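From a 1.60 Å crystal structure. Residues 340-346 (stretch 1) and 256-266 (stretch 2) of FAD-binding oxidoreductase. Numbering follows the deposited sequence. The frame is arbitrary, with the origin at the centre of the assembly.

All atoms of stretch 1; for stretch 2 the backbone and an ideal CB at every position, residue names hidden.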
# COMPACT_ATOMS: atom_id res chain seq x y z
N ASP A 340 -6.47 32.47 1.56
CA ASP A 340 -5.49 33.44 2.12
C ASP A 340 -4.09 33.14 1.60
O ASP A 340 -3.34 34.11 1.31
CB ASP A 340 -5.47 33.41 3.64
CG ASP A 340 -6.66 34.09 4.28
OD1 ASP A 340 -6.73 34.01 5.52
OD2 ASP A 340 -7.51 34.65 3.56
N ALA A 341 -3.77 31.87 1.44
CA ALA A 341 -2.44 31.44 0.96
C ALA A 341 -2.21 31.85 -0.50
O ALA A 341 -1.21 32.51 -0.80
CB ALA A 341 -2.22 29.95 1.15
N TYR A 342 -3.11 31.47 -1.40
CA TYR A 342 -2.92 31.58 -2.84
C TYR A 342 -3.12 33.03 -3.29
O TYR A 342 -2.54 33.44 -4.29
CB TYR A 342 -3.83 30.60 -3.55
CG TYR A 342 -3.39 29.16 -3.49
CD1 TYR A 342 -2.34 28.73 -4.29
CD2 TYR A 342 -4.05 28.24 -2.69
CE1 TYR A 342 -1.95 27.39 -4.30
CE2 TYR A 342 -3.70 26.90 -2.69
CZ TYR A 342 -2.67 26.48 -3.52
OH TYR A 342 -2.43 25.16 -3.45
N LEU A 343 -3.94 33.79 -2.57
CA LEU A 343 -4.27 35.17 -2.99
C LEU A 343 -3.10 36.10 -2.66
O LEU A 343 -3.14 37.23 -3.17
CB LEU A 343 -5.56 35.70 -2.38
CG LEU A 343 -6.88 35.15 -2.93
CD1 LEU A 343 -8.02 35.94 -2.33
CD2 LEU A 343 -6.98 35.18 -4.43
N GLN A 344 -2.07 35.63 -1.95
CA GLN A 344 -0.82 36.41 -1.81
C GLN A 344 -0.01 36.42 -3.11
O GLN A 344 0.96 37.19 -3.19
CB GLN A 344 0.04 35.92 -0.67
CG GLN A 344 -0.60 36.14 0.68
CD GLN A 344 0.48 36.10 1.72
OE1 GLN A 344 1.18 35.10 1.81
NE2 GLN A 344 0.65 37.18 2.49
N ILE A 345 -0.32 35.54 -4.07
CA ILE A 345 0.30 35.60 -5.42
C ILE A 345 -0.36 36.73 -6.17
O ILE A 345 -1.56 36.69 -6.41
CB ILE A 345 0.22 34.25 -6.13
CG1 ILE A 345 0.92 33.20 -5.27
CG2 ILE A 345 0.79 34.36 -7.54
CD1 ILE A 345 0.83 31.77 -5.81
N PRO A 346 0.40 37.77 -6.57
CA PRO A 346 -0.21 38.93 -7.21
C PRO A 346 -1.08 38.53 -8.40
O PRO A 346 -0.69 37.71 -9.23
CB PRO A 346 0.96 39.80 -7.63
CG PRO A 346 2.08 39.42 -6.65
CD PRO A 346 1.85 37.95 -6.34
N UNK A 256 6.03 28.35 -10.16
CA UNK A 256 6.81 28.03 -8.98
C UNK A 256 6.12 28.40 -7.66
O UNK A 256 6.03 27.56 -6.77
CB UNK A 256 8.16 28.74 -9.07
N UNK A 257 5.60 29.62 -7.55
CA UNK A 257 4.93 30.00 -6.31
C UNK A 257 3.68 29.13 -6.07
O UNK A 257 3.31 28.91 -4.87
CB UNK A 257 4.55 31.48 -6.35
N UNK A 258 2.96 28.79 -7.13
CA UNK A 258 1.77 27.94 -6.96
C UNK A 258 2.20 26.62 -6.31
O UNK A 258 1.59 26.20 -5.35
CB UNK A 258 1.08 27.69 -8.30
N UNK A 259 3.26 25.98 -6.82
CA UNK A 259 3.62 24.65 -6.35
C UNK A 259 4.17 24.79 -4.91
O UNK A 259 3.83 23.96 -4.08
CB UNK A 259 4.64 24.00 -7.28
N UNK A 260 4.97 25.83 -4.62
CA UNK A 260 5.60 25.98 -3.31
C UNK A 260 4.52 26.38 -2.29
O UNK A 260 4.71 26.06 -1.13
CB UNK A 260 6.72 27.02 -3.36
N UNK A 261 3.42 27.01 -2.71
CA UNK A 261 2.30 27.33 -1.79
C UNK A 261 1.50 26.06 -1.48
O UNK A 261 1.07 25.85 -0.31
CB UNK A 261 1.38 28.39 -2.40
N UNK A 262 1.35 25.20 -2.47
CA UNK A 262 0.52 23.98 -2.41
C UNK A 262 1.12 22.98 -1.40
O UNK A 262 0.40 22.46 -0.57
CB UNK A 262 0.41 23.34 -3.79
N UNK A 263 2.43 22.74 -1.45
CA UNK A 263 3.07 21.63 -0.73
C UNK A 263 2.70 21.72 0.75
O UNK A 263 2.22 20.74 1.31
CB UNK A 263 4.59 21.66 -0.91
N UNK A 264 2.99 22.82 1.48
CA UNK A 264 2.76 22.83 2.92
C UNK A 264 1.27 22.75 3.30
O UNK A 264 1.00 22.35 4.43
CB UNK A 264 3.37 24.10 3.52
N UNK A 265 0.37 23.12 2.37
CA UNK A 265 -1.08 23.02 2.58
C UNK A 265 -1.60 21.60 2.37
O UNK A 265 -2.71 21.31 2.82
CB UNK A 265 -1.81 23.98 1.64
N UNK A 266 -0.86 20.77 1.63
CA UNK A 266 -1.26 19.40 1.28
C UNK A 266 -0.56 18.35 2.15
O UNK A 266 -1.14 17.30 2.39
CB UNK A 266 -0.96 19.13 -0.19

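Stretch 2 is helical throughout, and stretch 1 meets it with three side chains: Ala341, Tyr342 and Ile345, the last closing a type I beta turn that begins at Tyr342. The ideal CB at each position of the helix serves as the probe.

At position 256 the CB finds nothing of stretch 1 within 5.5 Å, and phi of -55° is compatible with proline among many others. The residue is Pro256, whose carbonyl O accepts from the N of position 260.

Position 257 points toward stretch 1, its ideal CB 3.8 Å from Ile345 CD1. That methyl offers apolar contact already at CB, so a small residue suffices, although a longer chain bending aside is not excluded. It is Ala257, with CB 3.8 Å from Ile345 CD1.

Position 258 points sideways; its ideal CB lies 4.8 Å from Ile345 CD1 and 5.0 Å from Tyr342 CE1. Between two apolar groups, an aliphatic chain such as valine, leucine, isoleucine or methionine would suit. Ile258 uses both branches: CG1 is 4.2 Å from Ile345 CD1, and CG2 is 4.3 Å from Tyr342 CE1.

Positions 259 and 260 leave the choice open, since neither ideal CB has stretch 1 within 5.5 Å and the first points away. They hold Met259 and Glu260, whose carboxylate is hydrogen-bonded elsewhere in the structure.

Position 261 is the closest in register to Tyr342, with their CA atoms 6.8 Å apart. It points toward stretch 1, its ideal CB 4.0 Å from Tyr342 CE1 and 4.8 Å from Ile345 CD1. A compact side chain with a methyl to lay on the ring fits: alanine, valine or threonine. Thr261, at chi1 -58°, places CG2 4.0 Å from the centroid of the Tyr342 ring and 17° off its normal, a CH-pi contact over one face. CG2 also lies 3.7 Å from Ala341 CB, while OG1 donates to Ala257 O at 2.6 Å.

At position 262 the CB points sideways, yet the ideal atom is 3.4 Å from Tyr342 OH. So short an approach favours a small side chain, and a phenolic hydroxyl invites a polar one: serine, threonine or perhaps cysteine. The residue is Thr262. Tyr342 OH donates to Thr262 OG1 at 2.7 Å, and Thr262 OG1 in turn donates to Ile258 O at 2.7 Å, tying the ring edge to the helix backbone.

Position 263 points away and sets no demand; it is Leu263. At 264 stretch 1 is again out of range, but the N has no bond to the preceding turn and the helix kinks, which proline would explain. It is Pro264.

Position 265 points toward stretch 1, but its ideal CB is 5.3 Å from Tyr342 OH, leaving a gap that leucine or methionine could span. Leu265 does so: CD1 is 3.8 Å from Ala341 CB and 3.8 Å from Tyr342 CE2, completing with 258, 261 and 262 the hole that receives Tyr342.

Position 266 is out of reach. It is Arg266, its guanidinium hydrogen-bonded elsewhere in the structure.

Stretch 2, residues 256-266: PAIMETTLPLR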
# COMPACT_ATOMS: atom_id res chain seq x y z
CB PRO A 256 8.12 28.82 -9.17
CG PRO A 256 8.23 28.97 -10.63
CD PRO A 256 6.80 29.14 -11.15
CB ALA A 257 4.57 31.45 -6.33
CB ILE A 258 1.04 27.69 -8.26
CG1 ILE A 258 0.50 28.99 -8.88
CG2 ILE A 258 -0.01 26.60 -8.03
CD1 ILE A 258 0.06 28.84 -10.35
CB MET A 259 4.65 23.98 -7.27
CG MET A 259 4.21 23.79 -8.69
SD MET A 259 2.55 23.11 -8.94
CE MET A 259 2.79 21.52 -8.17
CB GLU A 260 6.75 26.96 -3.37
CG GLU A 260 7.92 26.41 -4.14
CD GLU A 260 8.72 25.30 -3.48
OE1 GLU A 260 8.56 25.08 -2.26
OE2 GLU A 260 9.55 24.69 -4.17
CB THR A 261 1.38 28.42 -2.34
OG1 THR A 261 2.20 29.57 -2.56
CG2 THR A 261 0.25 28.79 -1.41
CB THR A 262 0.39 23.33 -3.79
OG1 THR A 262 -0.20 24.26 -4.71
CG2 THR A 262 -0.41 22.06 -3.68
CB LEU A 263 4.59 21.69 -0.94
CG LEU A 263 5.37 20.69 -0.11
CD1 LEU A 263 5.02 19.26 -0.47
CD2 LEU A 263 6.85 20.94 -0.28
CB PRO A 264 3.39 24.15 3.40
CG PRO A 264 3.40 25.00 2.16
CD PRO A 264 3.71 24.02 1.05
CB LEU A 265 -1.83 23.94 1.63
CG LEU A 265 -1.54 25.43 1.83
CD1 LEU A 265 -2.16 26.19 0.69
CD2 LEU A 265 -2.00 25.91 3.21
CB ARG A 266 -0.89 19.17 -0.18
CG ARG A 266 -1.12 17.74 -0.64
CD ARG A 266 -2.62 17.41 -0.55
NE ARG A 266 -2.74 16.00 -0.88
CZ ARG A 266 -3.62 15.16 -0.36
NH1 ARG A 266 -4.45 15.56 0.60
NH2 ARG A 266 -3.57 13.88 -0.69
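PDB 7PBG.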